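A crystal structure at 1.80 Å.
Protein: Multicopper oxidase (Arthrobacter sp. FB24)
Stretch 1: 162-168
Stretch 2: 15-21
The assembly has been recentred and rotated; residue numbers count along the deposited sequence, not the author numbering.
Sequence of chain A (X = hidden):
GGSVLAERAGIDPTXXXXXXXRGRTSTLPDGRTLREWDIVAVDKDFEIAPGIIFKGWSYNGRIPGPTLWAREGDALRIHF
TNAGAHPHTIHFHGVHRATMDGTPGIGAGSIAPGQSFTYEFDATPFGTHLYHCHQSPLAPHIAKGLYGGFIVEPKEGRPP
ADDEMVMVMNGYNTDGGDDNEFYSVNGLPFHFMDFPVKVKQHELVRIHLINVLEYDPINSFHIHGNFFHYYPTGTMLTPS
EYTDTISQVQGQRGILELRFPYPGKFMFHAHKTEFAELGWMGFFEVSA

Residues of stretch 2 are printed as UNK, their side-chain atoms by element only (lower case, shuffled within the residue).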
# COMPACT_ATOMS: atom_id res chain seq x y z
N ASP A 162 -0.44 -20.55 -20.41
CA ASP A 162 0.58 -21.30 -21.12
C ASP A 162 1.76 -21.62 -20.21
O ASP A 162 2.45 -22.62 -20.42
CB ASP A 162 1.04 -20.53 -22.36
CG ASP A 162 -0.06 -20.36 -23.38
OD1 ASP A 162 -0.70 -21.39 -23.72
OD2 ASP A 162 -0.31 -19.21 -23.82
N ASP A 163 1.99 -20.78 -19.20
CA ASP A 163 3.11 -20.97 -18.27
C ASP A 163 2.70 -20.41 -16.91
O ASP A 163 2.60 -19.20 -16.74
CB ASP A 163 4.37 -20.25 -18.80
CG ASP A 163 5.65 -20.63 -18.04
OD1 ASP A 163 5.59 -21.35 -17.01
OD2 ASP A 163 6.74 -20.20 -18.48
N GLU A 164 2.47 -21.30 -15.94
CA GLU A 164 2.04 -20.87 -14.61
C GLU A 164 3.19 -21.04 -13.63
O GLU A 164 3.92 -22.04 -13.67
CB GLU A 164 0.83 -21.67 -14.15
CG GLU A 164 0.05 -21.06 -12.97
CD GLU A 164 -1.36 -21.60 -12.90
OE1 GLU A 164 -1.72 -22.41 -13.78
OE2 GLU A 164 -2.13 -21.22 -11.98
N MET A 165 3.35 -20.06 -12.77
CA MET A 165 4.47 -20.06 -11.83
C MET A 165 4.12 -19.41 -10.50
O MET A 165 3.08 -18.75 -10.37
CB MET A 165 5.71 -19.39 -12.45
CG MET A 165 5.44 -18.07 -13.11
SD MET A 165 6.89 -17.42 -13.97
CE MET A 165 6.91 -18.42 -15.43
N VAL A 166 4.97 -19.65 -9.51
CA VAL A 166 4.83 -19.10 -8.17
C VAL A 166 6.10 -18.35 -7.77
O VAL A 166 7.22 -18.82 -7.98
CB VAL A 166 4.41 -20.17 -7.09
CG1 VAL A 166 5.40 -21.33 -7.01
CG2 VAL A 166 4.20 -19.53 -5.72
N MET A 167 5.90 -17.17 -7.19
CA MET A 167 6.99 -16.33 -6.72
C MET A 167 6.73 -15.87 -5.29
O MET A 167 5.80 -15.08 -5.04
CB MET A 167 7.16 -15.11 -7.64
CG MET A 167 7.67 -15.49 -9.01
SD MET A 167 8.10 -14.02 -9.96
CE MET A 167 8.88 -14.80 -11.39
N VAL A 168 7.55 -16.35 -4.36
CA VAL A 168 7.44 -15.96 -2.96
C VAL A 168 8.58 -14.99 -2.64
O VAL A 168 9.77 -15.33 -2.77
CB VAL A 168 7.46 -17.17 -2.00
CG1 VAL A 168 7.31 -16.70 -0.56
CG2 VAL A 168 6.36 -18.20 -2.37
N UNK A 15 13.36 -24.50 -9.73
CA UNK A 15 12.48 -25.64 -9.54
C UNK A 15 11.21 -25.21 -8.78
O UNK A 15 10.08 -25.55 -9.17
c UNK A 15 13.20 -26.74 -8.79
N UNK A 16 11.42 -24.44 -7.71
CA UNK A 16 10.32 -23.92 -6.88
C UNK A 16 9.32 -23.12 -7.71
O UNK A 16 8.10 -23.21 -7.52
c UNK A 16 10.87 -23.08 -5.70
c UNK A 16 12.19 -23.33 -3.50
c UNK A 16 9.75 -22.27 -5.01
c UNK A 16 11.59 -24.02 -4.72
N UNK A 17 9.85 -22.34 -8.66
CA UNK A 17 9.06 -21.48 -9.51
C UNK A 17 7.88 -22.20 -10.18
O UNK A 17 6.80 -21.63 -10.33
c UNK A 17 9.47 -19.79 -11.53
c UNK A 17 9.19 -18.49 -10.76
c UNK A 17 9.97 -20.86 -10.58
c UNK A 17 10.56 -19.59 -12.57
N UNK A 18 8.07 -23.47 -10.54
CA UNK A 18 7.04 -24.21 -11.27
C UNK A 18 6.58 -25.51 -10.60
O UNK A 18 5.84 -26.29 -11.20
c UNK A 18 7.50 -24.46 -12.70
c UNK A 18 8.04 -23.54 -14.96
n UNK A 18 10.40 -22.06 -15.49
c UNK A 18 7.64 -23.20 -13.53
c UNK A 18 9.26 -21.69 -16.04
n UNK A 18 8.14 -22.36 -15.81
n UNK A 18 9.24 -20.63 -16.85
N UNK A 19 6.99 -25.71 -9.35
CA UNK A 19 6.64 -26.93 -8.61
C UNK A 19 5.33 -26.75 -7.81
O UNK A 19 5.35 -26.33 -6.66
c UNK A 19 7.81 -27.31 -7.68
o UNK A 19 8.50 -29.04 -6.19
c UNK A 19 7.59 -28.64 -6.95
o UNK A 19 6.54 -29.28 -7.13
N UNK A 20 4.21 -27.09 -8.44
CA UNK A 20 2.92 -27.10 -7.76
C UNK A 20 2.65 -28.51 -7.24
O UNK A 20 2.50 -29.47 -8.01
c UNK A 20 1.81 -26.62 -8.71
c UNK A 20 2.33 -22.50 -9.86
c UNK A 20 2.72 -24.85 -10.25
c UNK A 20 2.90 -23.52 -10.62
c UNK A 20 1.58 -22.83 -8.72
c UNK A 20 1.97 -25.18 -9.12
c UNK A 20 1.42 -24.16 -8.35
N UNK A 21 2.65 -28.62 -5.92
CA UNK A 21 2.50 -29.91 -5.26
C UNK A 21 1.02 -30.27 -5.13
O UNK A 21 0.29 -29.73 -4.29
c UNK A 21 3.22 -29.91 -3.91
o UNK A 21 2.55 -32.20 -3.61
o UNK A 21 4.38 -31.54 -2.59
c UNK A 21 3.39 -31.31 -3.33

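Position 15 carries a single side-chain carbon. That atom touches nothing on stretch 1. One carbon is the side chain of alanine: Ala15.

Position 16 has four side-chain carbons. The chain forks at the first, and one arm is two carbons long. These carbons make no close contact with stretch 1, but the backbone does: O of position 16 lies 3.3 Å from Val166 CG1. A fork at CB with arms of unequal length is isoleucine: Ile16.

Position 17 also has four carbons, but the fork is at the second. CA-to-CB points sideways, and the end of the side chain comes nearer to stretch 1, close to Met165 and Met167. A fork one carbon further out is leucine: Leu17. Its CG is 3.9 Å from Met165 CB, and its CD1 is 3.8 Å from Met167 CE.

Position 18 shows three carbons, a nitrogen, then a carbon bearing two more nitrogens. This long chain reaches the carboxylate of Asp163. The terminal group is a guanidinium, so the residue is arginine: Arg18. Its NE donates to Asp163 OD1 at 3.0 Å, and its NH2 donates to Asp163 OD2 at 3.0 Å. Asp163 OD1 sits at the edge of the guanidinium, near its plane, as suits such a paired salt bridge. Met165 CE packs 3.5 Å from Arg18 NH2.

Position 19 has two side-chain carbons, the second carrying two oxygens. CA-to-CB points away from stretch 1, and the side chain makes no contact there. A carboxylate one carbon beyond CB is aspartate: Asp19.

Position 20 has one carbon followed by a ring of six carbons, with no oxygen on the ring. The ring approaches Glu164, Met165 and Val166. This is phenylalanine: Phe20. Its CE2 lies 3.5 Å from Glu164 O, at the ring edge. Its CZ is 3.6 Å from Met165 C and 4.2 Å from Val166 CB.

Position 21 repeats the pattern of position 19: two carbons, the second with two oxygens. It is out of reach of stretch 1. It is also aspartate: Asp21.

The contact is anchored by one backbone hydrogen bond, Val166 N to Leu17 O, at 2.8 Å and nearly straight. Leu17 CA also makes a CA-H...O contact with Val166 O at 3.6 Å. Around this link, Leu17 packs on the two methionines and Phe20 on Val166. The Arg18 salt bridge to Asp163 adds a polar tie to this apolar packing.

Stretch 2 15-21: AILRDFD
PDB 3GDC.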